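Long-range contacts in acireductone dioxygenase (Bacillus anthracis, PDB 4QGL), which probably catalyses the reaction of an acireductone with oxygen in the methionine salvage pathway, giving different products depending on whether iron or nickel is bound: residues Trp37-Leu42 / Ala62-Glu67; Tyr77-Val82 / Arg162-Thr167; Phe120-Lys125 / Ile140-Asn145. All blocks are in the same frame, centred on the assembly; numbering follows the deposited sequence.

Contact 1 (Trp37-Leu42 / Ala62-Glu67); sequences WNISKL and AVFSKE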
ATOM      1  N   TRP A  37       0.952   1.988 -11.600  1.00 26.05           N
ATOM      2  CA  TRP A  37       0.145   2.992 -12.299  1.00 25.79           C
ATOM      3  C   TRP A  37       1.009   4.177 -12.657  1.00 25.85           C
ATOM      4  O   TRP A  37       2.056   4.421 -12.022  1.00 25.58           O
ATOM      5  CB  TRP A  37      -0.983   3.490 -11.422  1.00 25.15           C
ATOM      6  CG  TRP A  37      -1.938   2.449 -11.057  1.00 24.84           C
ATOM      7  CD1 TRP A  37      -2.004   1.169 -11.548  1.00 25.04           C
ATOM      8  CD2 TRP A  37      -3.019   2.594 -10.153  1.00 24.39           C
ATOM      9  NE1 TRP A  37      -3.073   0.511 -10.994  1.00 24.97           N
ATOM     10  CE2 TRP A  37      -3.712   1.363 -10.132  1.00 24.61           C
ATOM     11  CE3 TRP A  37      -3.478   3.645  -9.366  1.00 24.06           C
ATOM     12  CZ2 TRP A  37      -4.831   1.164  -9.354  1.00 24.52           C
ATOM     13  CZ3 TRP A  37      -4.573   3.449  -8.605  1.00 24.12           C
ATOM     14  CH2 TRP A  37      -5.248   2.212  -8.594  1.00 24.31           C
ATOM     15  N   ASN A  38       0.555   4.940 -13.649  1.00 26.23           N
ATOM     16  CA  ASN A  38       1.358   6.000 -14.213  1.00 26.34           C
ATOM     17  C   ASN A  38       1.283   7.256 -13.352  1.00 25.89           C
ATOM     18  O   ASN A  38       0.377   8.070 -13.450  1.00 25.91           O
ATOM     19  CB  ASN A  38       0.945   6.229 -15.644  1.00 27.15           C
ATOM     20  CG  ASN A  38       1.776   7.288 -16.302  1.00 27.69           C
ATOM     21  OD1 ASN A  38       3.008   7.195 -16.410  1.00 27.95           O
ATOM     22  ND2 ASN A  38       1.122   8.321 -16.708  1.00 27.99           N
ATOM     23  N   ILE A  39       2.266   7.363 -12.463  1.00 25.47           N
ATOM     24  CA  ILE A  39       2.276   8.384 -11.399  1.00 25.07           C
ATOM     25  C   ILE A  39       2.657   9.734 -11.997  1.00 25.69           C
ATOM     26  O   ILE A  39       2.304  10.755 -11.446  1.00 25.63           O
ATOM     27  CB  ILE A  39       3.136   7.923 -10.168  1.00 24.43           C
ATOM     28  CG1 ILE A  39       2.996   8.863  -8.968  1.00 24.15           C
ATOM     29  CG2 ILE A  39       4.600   7.718 -10.504  1.00 24.62           C
ATOM     30  CD1 ILE A  39       1.793   8.541  -8.111  1.00 23.77           C
ATOM     31  N   SER A  40       3.317   9.726 -13.156  1.00 26.46           N
ATOM     32  CA  SER A  40       3.625  10.968 -13.910  1.00 27.38           C
ATOM     33  C   SER A  40       2.388  11.775 -14.320  1.00 27.95           C
ATOM     34  O   SER A  40       2.491  12.935 -14.647  1.00 28.39           O
ATOM     35  CB  SER A  40       4.436  10.668 -15.178  1.00 28.01           C
ATOM     36  OG  SER A  40       3.686   9.941 -16.132  1.00 28.24           O
ATOM     37  N   LYS A  41       1.227  11.135 -14.320  1.00 28.21           N
ATOM     38  CA  LYS A  41      -0.049  11.846 -14.465  1.00 28.94           C
ATOM     39  C   LYS A  41      -0.390  12.802 -13.346  1.00 28.97           C
ATOM     40  O   LYS A  41      -1.144  13.720 -13.550  1.00 29.72           O
ATOM     41  CB  LYS A  41      -1.208  10.861 -14.490  1.00 28.88           C
ATOM     42  CG  LYS A  41      -1.538  10.324 -15.853  1.00 29.53           C
ATOM     43  CD  LYS A  41      -2.125   8.939 -15.682  1.00 29.32           C
ATOM     44  CE  LYS A  41      -3.364   8.998 -14.804  1.00 29.13           C
ATOM     45  NZ  LYS A  41      -4.139   7.735 -14.962  1.00 29.24           N
ATOM     46  N   LEU A  42       0.072  12.529 -12.146  1.00 28.66           N
ATOM     47  CA  LEU A  42      -0.304  13.328 -11.010  1.00 28.71           C
ATOM     48  C   LEU A  42       0.223  14.722 -11.224  1.00 29.52           C
ATOM     49  O   LEU A  42       1.381  14.902 -11.561  1.00 29.70           O
ATOM     50  CB  LEU A  42       0.267  12.729  -9.714  1.00 28.13           C
ATOM     51  CG  LEU A  42      -0.271  13.279  -8.381  1.00 28.05           C
ATOM     52  CD1 LEU A  42      -1.658  12.742  -8.071  1.00 27.82           C
ATOM     53  CD2 LEU A  42       0.672  12.960  -7.227  1.00 27.64           C
ATOM     54  N   ALA A  62      -9.898  11.645  -8.922  1.00 27.25           N
ATOM     55  CA  ALA A  62     -10.231  11.862 -10.308  1.00 27.71           C
ATOM     56  C   ALA A  62      -9.154  11.427 -11.289  1.00 27.17           C
ATOM     57  O   ALA A  62      -9.472  10.916 -12.352  1.00 27.63           O
ATOM     58  CB  ALA A  62     -10.584  13.325 -10.540  1.00 28.45           C
ATOM     59  N   VAL A  63      -7.895  11.654 -10.968  1.00 26.36           N
ATOM     60  CA  VAL A  63      -6.804  11.346 -11.887  1.00 26.02           C
ATOM     61  C   VAL A  63      -6.629   9.845 -12.103  1.00 25.55           C
ATOM     62  O   VAL A  63      -6.386   9.424 -13.218  1.00 25.85           O
ATOM     63  CB  VAL A  63      -5.489  11.979 -11.414  1.00 25.60           C
ATOM     64  CG1 VAL A  63      -4.353  11.701 -12.367  1.00 25.59           C
ATOM     65  CG2 VAL A  63      -5.625  13.477 -11.316  1.00 26.11           C
ATOM     66  N   PHE A  64      -6.737   9.034 -11.045  1.00 24.91           N
ATOM     67  CA  PHE A  64      -6.604   7.577 -11.186  1.00 24.58           C
ATOM     68  C   PHE A  64      -7.925   6.847 -11.252  1.00 25.05           C
ATOM     69  O   PHE A  64      -7.959   5.642 -11.110  1.00 24.86           O
ATOM     70  CB  PHE A  64      -5.740   7.008 -10.079  1.00 23.74           C
ATOM     71  CG  PHE A  64      -4.366   7.577 -10.076  1.00 23.35           C
ATOM     72  CD1 PHE A  64      -3.394   7.085 -10.934  1.00 23.33           C
ATOM     73  CD2 PHE A  64      -4.056   8.643  -9.245  1.00 23.16           C
ATOM     74  CE1 PHE A  64      -2.139   7.648 -10.958  1.00 23.15           C
ATOM     75  CE2 PHE A  64      -2.795   9.199  -9.253  1.00 22.98           C
ATOM     76  CZ  PHE A  64      -1.839   8.703 -10.110  1.00 22.98           C
ATOM     77  N   SER A  65      -8.993   7.562 -11.598  1.00 25.76           N
ATOM     78  CA  SER A  65     -10.322   6.948 -11.663  1.00 26.45           C
ATOM     79  C   SER A  65     -10.427   5.753 -12.600  1.00 26.84           C
ATOM     80  O   SER A  65     -11.161   4.817 -12.316  1.00 27.11           O
ATOM     81  CB  SER A  65     -11.395   7.976 -12.011  1.00 27.30           C
ATOM     82  OG  SER A  65     -11.230   8.481 -13.323  1.00 27.79           O
ATOM     83  N   LYS A  66      -9.729   5.791 -13.725  1.00 27.11           N
ATOM     84  CA  LYS A  66      -9.729   4.659 -14.656  1.00 27.66           C
ATOM     85  C   LYS A  66      -9.030   3.451 -14.032  1.00 27.10           C
ATOM     86  O   LYS A  66      -9.540   2.337 -14.037  1.00 27.49           O
ATOM     87  CB  LYS A  66      -9.047   5.062 -15.968  1.00 28.05           C
ATOM     88  CG  LYS A  66      -8.811   3.937 -16.944  1.00 28.61           C
ATOM     89  CD  LYS A  66     -10.092   3.234 -17.330  1.00 29.58           C
ATOM     90  CE  LYS A  66      -9.845   2.334 -18.533  1.00 30.40           C
ATOM     91  NZ  LYS A  66     -10.886   1.283 -18.611  1.00 31.20           N
ATOM     92  N   GLU A  67      -7.868   3.686 -13.478  1.00 26.36           N
ATOM     93  CA  GLU A  67      -7.115   2.596 -12.883  1.00 25.87           C
ATOM     94  C   GLU A  67      -7.874   2.009 -11.739  1.00 25.69           C
ATOM     95  O   GLU A  67      -7.842   0.827 -11.547  1.00 25.78           O
ATOM     96  CB  GLU A  67      -5.762   3.045 -12.384  1.00 25.11           C
ATOM     97  CG  GLU A  67      -4.777   3.359 -13.483  1.00 25.38           C
ATOM     98  CD  GLU A  67      -4.912   4.779 -13.992  1.00 25.75           C
ATOM     99  OE1 GLU A  67      -5.994   5.352 -13.978  1.00 26.13           O
ATOM    100  OE2 GLU A  67      -3.908   5.368 -14.380  1.00 25.83           O
TER

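Contact 2 (Tyr77-Val82 / Arg162-Thr167); sequences YKAHDV and RIFVTT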
ATOM      1  N   TYR A  77     -14.030  -4.735  -5.734  1.00 38.67           N
ATOM      2  CA  TYR A  77     -14.054  -3.693  -4.684  1.00 37.91           C
ATOM      3  C   TYR A  77     -15.159  -2.659  -4.942  1.00 38.54           C
ATOM      4  O   TYR A  77     -15.681  -2.597  -6.039  1.00 39.45           O
ATOM      5  CB  TYR A  77     -12.669  -3.009  -4.562  1.00 36.58           C
ATOM      6  CG  TYR A  77     -11.533  -3.999  -4.448  1.00 35.70           C
ATOM      7  CD1 TYR A  77     -11.670  -5.143  -3.665  1.00 35.98           C
ATOM      8  CD2 TYR A  77     -10.351  -3.816  -5.130  1.00 35.18           C
ATOM      9  CE1 TYR A  77     -10.653  -6.071  -3.548  1.00 35.77           C
ATOM     10  CE2 TYR A  77      -9.316  -4.743  -5.030  1.00 35.00           C
ATOM     11  CZ  TYR A  77      -9.456  -5.872  -4.221  1.00 35.32           C
ATOM     12  OH  TYR A  77      -8.426  -6.813  -4.098  1.00 34.42           O
ATOM     13  N   LYS A  78     -15.495  -1.847  -3.935  1.00 38.42           N
ATOM     14  CA  LYS A  78     -16.631  -0.912  -3.997  1.00 39.30           C
ATOM     15  C   LYS A  78     -16.332   0.562  -3.689  1.00 38.45           C
ATOM     16  O   LYS A  78     -16.776   1.448  -4.406  1.00 39.74           O
ATOM     17  CB  LYS A  78     -17.738  -1.355  -3.035  1.00 40.69           C
ATOM     18  CG  LYS A  78     -18.033  -2.834  -3.101  1.00 41.62           C
ATOM     19  CD  LYS A  78     -19.462  -3.182  -2.714  1.00 43.11           C
ATOM     20  CE  LYS A  78     -19.740  -4.641  -3.080  1.00 43.94           C
ATOM     21  NZ  LYS A  78     -21.152  -5.032  -2.816  1.00 45.66           N
ATOM     22  N   ALA A  79     -15.623   0.830  -2.610  1.00 37.21           N
ATOM     23  CA  ALA A  79     -15.447   2.186  -2.126  1.00 36.16           C
ATOM     24  C   ALA A  79     -13.979   2.517  -2.050  1.00 34.67           C
ATOM     25  O   ALA A  79     -13.135   1.627  -2.074  1.00 33.74           O
ATOM     26  CB  ALA A  79     -16.072   2.288  -0.759  1.00 36.54           C
ATOM     27  N   HIS A  80     -13.676   3.801  -1.952  1.00 34.44           N
ATOM     28  CA  HIS A  80     -12.290   4.275  -1.922  1.00 33.46           C
ATOM     29  C   HIS A  80     -12.174   5.657  -1.300  1.00 33.40           C
ATOM     30  O   HIS A  80     -13.121   6.469  -1.389  1.00 34.17           O
ATOM     31  CB  HIS A  80     -11.677   4.297  -3.329  1.00 33.32           C
ATOM     32  CG  HIS A  80     -12.565   4.875  -4.388  1.00 34.50           C
ATOM     33  ND1 HIS A  80     -13.490   4.117  -5.084  1.00 35.65           N
ATOM     34  CD2 HIS A  80     -12.658   6.130  -4.891  1.00 34.98           C
ATOM     35  CE1 HIS A  80     -14.116   4.880  -5.962  1.00 36.06           C
ATOM     36  NE2 HIS A  80     -13.629   6.107  -5.868  1.00 35.80           N
ATOM     37  N   ASP A  81     -11.022   5.924  -0.680  1.00 32.24           N
ATOM     38  CA  ASP A  81     -10.735   7.261  -0.165  1.00 32.35           C
ATOM     39  C   ASP A  81      -9.250   7.530  -0.033  1.00 30.97           C
ATOM     40  O   ASP A  81      -8.445   6.724  -0.445  1.00 30.16           O
ATOM     41  CB  ASP A  81     -11.452   7.511   1.158  1.00 33.54           C
ATOM     42  CG  ASP A  81     -11.016   6.569   2.268  1.00 34.04           C
ATOM     43  OD1 ASP A  81      -9.886   5.992   2.240  1.00 33.51           O
ATOM     44  OD2 ASP A  81     -11.854   6.422   3.195  1.00 35.63           O
ATOM     45  N   VAL A  82      -8.900   8.678   0.518  1.00 30.51           N
ATOM     46  CA  VAL A  82      -7.517   9.053   0.622  1.00 29.87           C
ATOM     47  C   VAL A  82      -7.184   9.308   2.069  1.00 30.10           C
ATOM     48  O   VAL A  82      -7.908   9.990   2.761  1.00 30.84           O
ATOM     49  CB  VAL A  82      -7.196  10.292  -0.221  1.00 29.76           C
ATOM     50  CG1 VAL A  82      -5.718  10.628  -0.163  1.00 29.14           C
ATOM     51  CG2 VAL A  82      -7.632  10.062  -1.661  1.00 29.80           C
ATOM     52  N   ARG A 162      -7.028   4.167  -0.428  1.00 23.66           N
ATOM     53  CA  ARG A 162      -7.439   2.880   0.038  1.00 24.33           C
ATOM     54  C   ARG A 162      -8.664   2.456  -0.726  1.00 25.68           C
ATOM     55  O   ARG A 162      -9.639   3.215  -0.834  1.00 26.30           O
ATOM     56  CB  ARG A 162      -7.791   2.943   1.498  1.00 24.63           C
ATOM     57  CG  ARG A 162      -6.862   3.822   2.291  1.00 24.39           C
ATOM     58  CD  ARG A 162      -7.699   4.581   3.280  1.00 25.15           C
ATOM     59  NE  ARG A 162      -7.788   3.880   4.552  1.00 25.29           N
ATOM     60  CZ  ARG A 162      -8.692   4.143   5.484  1.00 25.98           C
ATOM     61  NH1 ARG A 162      -8.683   3.453   6.605  1.00 26.18           N
ATOM     62  NH2 ARG A 162      -9.606   5.088   5.303  1.00 26.60           N
ATOM     63  N   ILE A 163      -8.620   1.239  -1.249  1.00 26.57           N
ATOM     64  CA  ILE A 163      -9.772   0.672  -1.905  1.00 28.26           C
ATOM     65  C   ILE A 163     -10.271  -0.479  -1.037  1.00 29.35           C
ATOM     66  O   ILE A 163      -9.508  -1.274  -0.585  1.00 29.18           O
ATOM     67  CB  ILE A 163      -9.407   0.218  -3.333  1.00 28.42           C
ATOM     68  CG1 ILE A 163      -8.725   1.369  -4.082  1.00 28.15           C
ATOM     69  CG2 ILE A 163     -10.649  -0.204  -4.108  1.00 29.39           C
ATOM     70  CD1 ILE A 163      -8.251   1.002  -5.477  1.00 28.21           C
ATOM     71  N   PHE A 164     -11.555  -0.533  -0.773  1.00 31.52           N
ATOM     72  CA  PHE A 164     -12.108  -1.557   0.073  1.00 33.22           C
ATOM     73  C   PHE A 164     -13.411  -2.106  -0.495  1.00 36.48           C
ATOM     74  O   PHE A 164     -14.038  -1.501  -1.369  1.00 36.69           O
ATOM     75  CB  PHE A 164     -12.331  -1.002   1.477  1.00 33.15           C
ATOM     76  CG  PHE A 164     -12.668   0.466   1.526  1.00 33.20           C
ATOM     77  CD1 PHE A 164     -11.680   1.421   1.414  1.00 32.58           C
ATOM     78  CD2 PHE A 164     -13.971   0.897   1.749  1.00 34.33           C
ATOM     79  CE1 PHE A 164     -11.987   2.772   1.474  1.00 32.67           C
ATOM     80  CE2 PHE A 164     -14.281   2.252   1.828  1.00 34.47           C
ATOM     81  CZ  PHE A 164     -13.286   3.186   1.679  1.00 33.60           C
ATOM     82  N   VAL A 165     -13.795  -3.270   0.004  1.00 40.62           N
ATOM     83  CA  VAL A 165     -15.132  -3.847  -0.222  1.00 45.54           C
ATOM     84  C   VAL A 165     -16.221  -3.194   0.634  1.00 51.37           C
ATOM     85  O   VAL A 165     -17.267  -2.763   0.131  1.00 55.28           O
ATOM     86  CB  VAL A 165     -15.140  -5.342   0.106  1.00 45.82           C
ATOM     87  CG1 VAL A 165     -16.556  -5.856   0.251  1.00 46.93           C
ATOM     88  CG2 VAL A 165     -14.366  -6.113  -0.960  1.00 45.76           C
ATOM     89  N   THR A 166     -16.002  -3.171   1.937  1.00 57.19           N
ATOM     90  CA  THR A 166     -16.923  -2.511   2.861  1.00 62.14           C
ATOM     91  C   THR A 166     -16.075  -1.799   3.877  1.00 65.26           C
ATOM     92  O   THR A 166     -14.890  -2.147   4.051  1.00 65.50           O
ATOM     93  CB  THR A 166     -17.793  -3.535   3.608  1.00 63.93           C
ATOM     94  OG1 THR A 166     -16.962  -4.607   4.099  1.00 63.17           O
ATOM     95  CG2 THR A 166     -18.845  -4.117   2.672  1.00 65.59           C
ATOM     96  N   THR A 167     -16.644  -0.824   4.574  1.00 67.80           N
ATOM     97  CA  THR A 167     -15.888  -0.280   5.691  1.00 69.96           C
ATOM     98  C   THR A 167     -15.597  -1.429   6.696  1.00 72.15           C
ATOM     99  O   THR A 167     -14.425  -1.636   7.060  1.00 68.87           O
ATOM    100  CB  THR A 167     -16.510   1.005   6.272  1.00 69.73           C
ATOM    101  OG1 THR A 167     -15.741   2.116   5.800  1.00 66.46           O
ATOM    102  CG2 THR A 167     -16.496   1.022   7.809  1.00 70.45           C
TER

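Contact 3 (Phe120-Lys125 / Ile140-Asn145); sequences FAIEGK and ISVPEN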
ATOM      1  N   PHE A 120       4.964  -3.101   3.680  1.00 19.38           N
ATOM      2  CA  PHE A 120       4.140  -4.192   4.144  1.00 19.50           C
ATOM      3  C   PHE A 120       4.968  -5.420   4.405  1.00 19.99           C
ATOM      4  O   PHE A 120       5.757  -5.826   3.562  1.00 20.17           O
ATOM      5  CB  PHE A 120       3.092  -4.551   3.123  1.00 19.47           C
ATOM      6  CG  PHE A 120       1.829  -3.755   3.284  1.00 19.41           C
ATOM      7  CD1 PHE A 120       0.941  -4.076   4.284  1.00 19.56           C
ATOM      8  CD2 PHE A 120       1.525  -2.688   2.442  1.00 19.33           C
ATOM      9  CE1 PHE A 120      -0.207  -3.346   4.460  1.00 19.66           C
ATOM     10  CE2 PHE A 120       0.375  -1.960   2.619  1.00 19.40           C
ATOM     11  CZ  PHE A 120      -0.489  -2.295   3.630  1.00 19.59           C
ATOM     12  N   ALA A 121       4.761  -6.042   5.559  1.00 20.50           N
ATOM     13  CA  ALA A 121       5.484  -7.265   5.907  1.00 21.10           C
ATOM     14  C   ALA A 121       4.512  -8.434   5.853  1.00 21.70           C
ATOM     15  O   ALA A 121       3.611  -8.522   6.685  1.00 21.73           O
ATOM     16  CB  ALA A 121       6.102  -7.151   7.314  1.00 21.25           C
ATOM     17  N   ILE A 122       4.725  -9.357   4.919  1.00 22.47           N
ATOM     18  CA  ILE A 122       3.724 -10.386   4.635  1.00 23.19           C
ATOM     19  C   ILE A 122       4.305 -11.763   4.873  1.00 24.15           C
ATOM     20  O   ILE A 122       5.453 -12.063   4.490  1.00 24.47           O
ATOM     21  CB  ILE A 122       3.162 -10.238   3.206  1.00 23.20           C
ATOM     22  CG1 ILE A 122       2.498  -8.875   3.056  1.00 22.82           C
ATOM     23  CG2 ILE A 122       2.100 -11.296   2.929  1.00 23.70           C
ATOM     24  CD1 ILE A 122       2.605  -8.283   1.665  1.00 22.77           C
ATOM     25  N   GLU A 123       3.515 -12.583   5.555  1.00 24.99           N
ATOM     26  CA  GLU A 123       3.903 -13.955   5.854  1.00 25.94           C
ATOM     27  C   GLU A 123       3.686 -14.715   4.573  1.00 26.22           C
ATOM     28  O   GLU A 123       2.562 -14.812   4.097  1.00 26.49           O
ATOM     29  CB  GLU A 123       3.056 -14.548   6.980  1.00 26.64           C
ATOM     30  CG  GLU A 123       3.417 -15.962   7.392  1.00 27.76           C
ATOM     31  CD  GLU A 123       2.589 -16.438   8.601  1.00 28.74           C
ATOM     32  OE1 GLU A 123       1.335 -16.492   8.487  1.00 29.29           O
ATOM     33  OE2 GLU A 123       3.167 -16.746   9.693  1.00 29.51           O
ATOM     34  N   GLY A 124       4.771 -15.232   4.013  1.00 26.39           N
ATOM     35  CA  GLY A 124       4.705 -16.023   2.795  1.00 26.75           C
ATOM     36  C   GLY A 124       4.133 -17.394   3.047  1.00 27.25           C
ATOM     37  O   GLY A 124       4.139 -17.900   4.165  1.00 27.41           O
ATOM     38  N   LYS A 125       3.691 -18.016   1.973  1.00 27.54           N
ATOM     39  CA  LYS A 125       3.061 -19.319   2.047  1.00 28.17           C
ATOM     40  C   LYS A 125       3.953 -20.425   2.567  1.00 28.56           C
ATOM     41  O   LYS A 125       3.451 -21.446   2.999  1.00 29.10           O
ATOM     42  CB  LYS A 125       2.525 -19.704   0.672  1.00 28.77           C
ATOM     43  CG  LYS A 125       3.572 -19.930  -0.401  1.00 29.20           C
ATOM     44  CD  LYS A 125       2.866 -20.395  -1.656  1.00 29.92           C
ATOM     45  CE  LYS A 125       3.536 -19.921  -2.925  1.00 30.03           C
ATOM     46  NZ  LYS A 125       3.339 -20.926  -4.022  1.00 31.25           N
ATOM     47  N   ILE A 140      -0.775  -2.212  -4.462  1.00 21.00           N
ATOM     48  CA  ILE A 140      -0.589  -3.545  -3.903  1.00 21.00           C
ATOM     49  C   ILE A 140      -1.879  -4.048  -3.320  1.00 21.28           C
ATOM     50  O   ILE A 140      -2.615  -3.262  -2.721  1.00 21.16           O
ATOM     51  CB  ILE A 140       0.507  -3.599  -2.800  1.00 20.53           C
ATOM     52  CG1 ILE A 140       0.652  -5.030  -2.316  1.00 20.63           C
ATOM     53  CG2 ILE A 140       0.213  -2.718  -1.593  1.00 20.19           C
ATOM     54  CD1 ILE A 140       1.727  -5.178  -1.302  1.00 20.36           C
ATOM     55  N   SER A 141      -2.174  -5.337  -3.498  1.00 21.73           N
ATOM     56  CA  SER A 141      -3.303  -5.929  -2.786  1.00 22.15           C
ATOM     57  C   SER A 141      -2.859  -7.110  -1.964  1.00 22.39           C
ATOM     58  O   SER A 141      -2.310  -8.091  -2.469  1.00 22.64           O
ATOM     59  CB  SER A 141      -4.483  -6.360  -3.674  1.00 22.80           C
ATOM     60  OG  SER A 141      -5.450  -7.059  -2.869  1.00 23.13           O
ATOM     61  N   VAL A 142      -3.156  -6.991  -0.684  1.00 22.51           N
ATOM     62  CA  VAL A 142      -2.754  -7.925   0.264  1.00 22.78           C
ATOM     63  C   VAL A 142      -3.946  -8.816   0.531  1.00 23.68           C
ATOM     64  O   VAL A 142      -4.953  -8.356   1.073  1.00 23.98           O
ATOM     65  CB  VAL A 142      -2.316  -7.201   1.539  1.00 22.41           C
ATOM     66  CG1 VAL A 142      -2.154  -8.192   2.687  1.00 22.57           C
ATOM     67  CG2 VAL A 142      -1.025  -6.423   1.296  1.00 21.91           C
ATOM     68  N   PRO A 143      -3.825 -10.108   0.181  1.00 24.42           N
ATOM     69  CA  PRO A 143      -4.936 -11.061   0.193  1.00 25.27           C
ATOM     70  C   PRO A 143      -5.567 -11.336   1.563  1.00 25.59           C
ATOM     71  O   PRO A 143      -4.939 -11.222   2.622  1.00 25.20           O
ATOM     72  CB  PRO A 143      -4.333 -12.356  -0.367  1.00 25.66           C
ATOM     73  CG  PRO A 143      -2.865 -12.205  -0.266  1.00 25.16           C
ATOM     74  CD  PRO A 143      -2.524 -10.753  -0.086  1.00 24.40           C
ATOM     75  N   GLU A 144      -6.835 -11.720   1.487  1.00 26.41           N
ATOM     76  CA  GLU A 144      -7.591 -12.038   2.650  1.00 26.88           C
ATOM     77  C   GLU A 144      -6.885 -13.197   3.335  1.00 26.89           C
ATOM     78  O   GLU A 144      -6.305 -14.058   2.678  1.00 27.20           O
ATOM     79  CB  GLU A 144      -9.060 -12.358   2.279  1.00 27.94           C
ATOM     80  CG  GLU A 144      -9.305 -13.698   1.609  1.00 28.86           C
ATOM     81  CD  GLU A 144     -10.803 -13.963   1.388  1.00 30.09           C
ATOM     82  OE1 GLU A 144     -11.633 -13.064   1.632  1.00 30.30           O
ATOM     83  OE2 GLU A 144     -11.175 -15.084   0.977  1.00 31.07           O
ATOM     84  N   ASN A 145      -6.910 -13.162   4.669  1.00 26.71           N
ATOM     85  CA  ASN A 145      -6.341 -14.188   5.585  1.00 26.66           C
ATOM     86  C   ASN A 145      -4.822 -14.221   5.711  1.00 25.55           C
ATOM     87  O   ASN A 145      -4.303 -14.986   6.514  1.00 25.74           O
ATOM     88  CB  ASN A 145      -6.887 -15.585   5.299  1.00 27.82           C
ATOM     89  CG  ASN A 145      -8.394 -15.604   5.250  1.00 28.92           C
ATOM     90  OD1 ASN A 145      -9.060 -14.810   5.940  1.00 29.20           O
ATOM     91  ND2 ASN A 145      -8.955 -16.458   4.375  1.00 29.84           N
TER

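Contact 1 (Trp37-Leu42 / Ala62-Glu67)
Trp-37 and Glu-67 face each other at one end of this contact and Leu-42 and Val-63 at the other, their CA atoms 7.3 and 6.9 Å apart, so the loop 37-42, with its 3-10 turn, runs counter to the kink at Phe-64 between two helices. Glu-67 lays its aliphatic part on the indole: CB stands 3.5 Å from the centroid of the six-membered ring of Trp-37, only 12° off the ring normal, a CH-pi contact over the face. CG follows across CD2 and CG of the same indole before the chain bends at chi2 (85°). Beyond that bend the carboxylate meets Lys-41 tip to tip in a salt bridge between NZ and OE2, modelled too short for its exact length to be relied on. Lys-41 NZ also makes a weak 3.3 Å hydrogen bond to Val-63 O, and its CB and CE rest on Val-63 CG1. Phe-64 points into the loop. Its CD1 lies 3.8 Å from Trp-37 CE3, the two rings near parallel (25°) but slid apart; Leu-42 CD1 comes to the ring edge at CE2, 3.9 Å away, and Asn-38 O to the edge at CE1. Trp-37 NE1 is hydrogen-bonded to Glu-35 OE2 on strand 33-36. Phe-112 of strand 109-113 stacks on Trp-37 and meets Phe-64 steeply, while Ile-68 and Val-71 of helix 65-75 touch the indole, joining this loop to the paired helices and the sheet.

Contact 2 (Tyr77-Val82 / Arg162-Thr167)
A classic beta bulge opens the pairing of strands 79-85 and 158-164: Lys-78 and Ala-79 both face Phe-164. Their backbone N atoms reach Phe-164 O at 3.0 Å (Lys-78) and 3.1 Å (Ala-79), from opposite faces of its carbonyl plane, so one oxygen accepts two nearly straight bonds. Phe-164 N returns a bond to Ala-79 O, and beyond the non-hydrogen-bonded pair His-80/Ile-163, Asp-81 and Arg-162 exchange both backbone bonds. The Phe-164 ring folds back over the neighbouring strand, with Ala-79 O 3.7 Å above its plane and over its centre. On the same face of the sheet, Arg-162 NH2 forms a salt bridge with the Asp-81 carboxylate, its detailed geometry uncertain. On the other face, that of His-80 and Ile-163, Ile-163 CG2 packs 3.5 Å from Tyr-77 CB; beyond the strand end Val-165 CG2 meets the edge of the Tyr-77 ring in its plane at CD1, 3.9 Å away. Tyr-77 OH is hydrogen-bonded to Asp-108, which may play a role in transmitting local conformational changes. Arg-162 also touches Arg-111, predicted to help generate the substrate dianion. The whole is an antiparallel edge-strand pairing, started by a bulge, in one sheet of a cupin fold.

Contact 3 (Phe120-Lys125 / Ile140-Asn145)
Ile-122 and Val-142 bring the two backbones nearest, yet their CA atoms stay 8.2 Å apart, and the axes of strand segments 120-123 and 140-142 come within 10.0 Å, at 42° between their directions. That spacing belongs to strands of two different sheets packed face to face, and what fills it is apolar side chain. Four residues do the work, alternate positions on each strand: Phe-120 and Ile-122 from one, Ile-140 and Val-142 from the other, all buried. Val-142 CG2 meets two of the opposing residues. It lies 4.1 Å from Ile-122 CD1 and also sits over one face of the Phe-120 ring, 4.3 Å from CD1 and displaced toward the rim. The methyl holds this place because CG2 is anti to the carbonyl carbon of Val-142, leaving CG1 anti to the backbone N (chi1 168°). Ile-140 adds its two branches separately: CG2 approaches Phe-120 CD2 at 4.2 Å, and CD1 meets Ile-122 CD1 at 4.4 Å. Phe-120 also touches Glu-109 and His-148, both cadmium ligands in this structure, and Val-142 and Ile-122 touch His-148, so the packing lies directly beside the metal site and probably helps to line it. Strand 116-123 lies between 129-134 and 148-151 in one sheet; strand 138-142 lies between 33-36 and 109-113 in the other, and the contact is part of the apolar filling between the sheets of the cupin fold.

Along the chain both halves of contact 1 come first, followed by contact 2, helix 65-75 leading directly to strand 79-85, and both segments of contact 3 fall between the two halves of contact 2. Centres lie about 17 Å apart for contacts 1 and 2 and for 2 and 3, but about 24 Å for 1 and 3, which sit on opposite sides of the chain's centre. Contacts 2 and 3 share the sheet containing strands 138-142 and 158-164 and touch through Tyr-77 OH and Ser-141 OG, 3.2 Å apart, a probable hydrogen bond. Together they join the helical pair to one sheet, close that sheet's edge, and pack the two sheets beside the metal site.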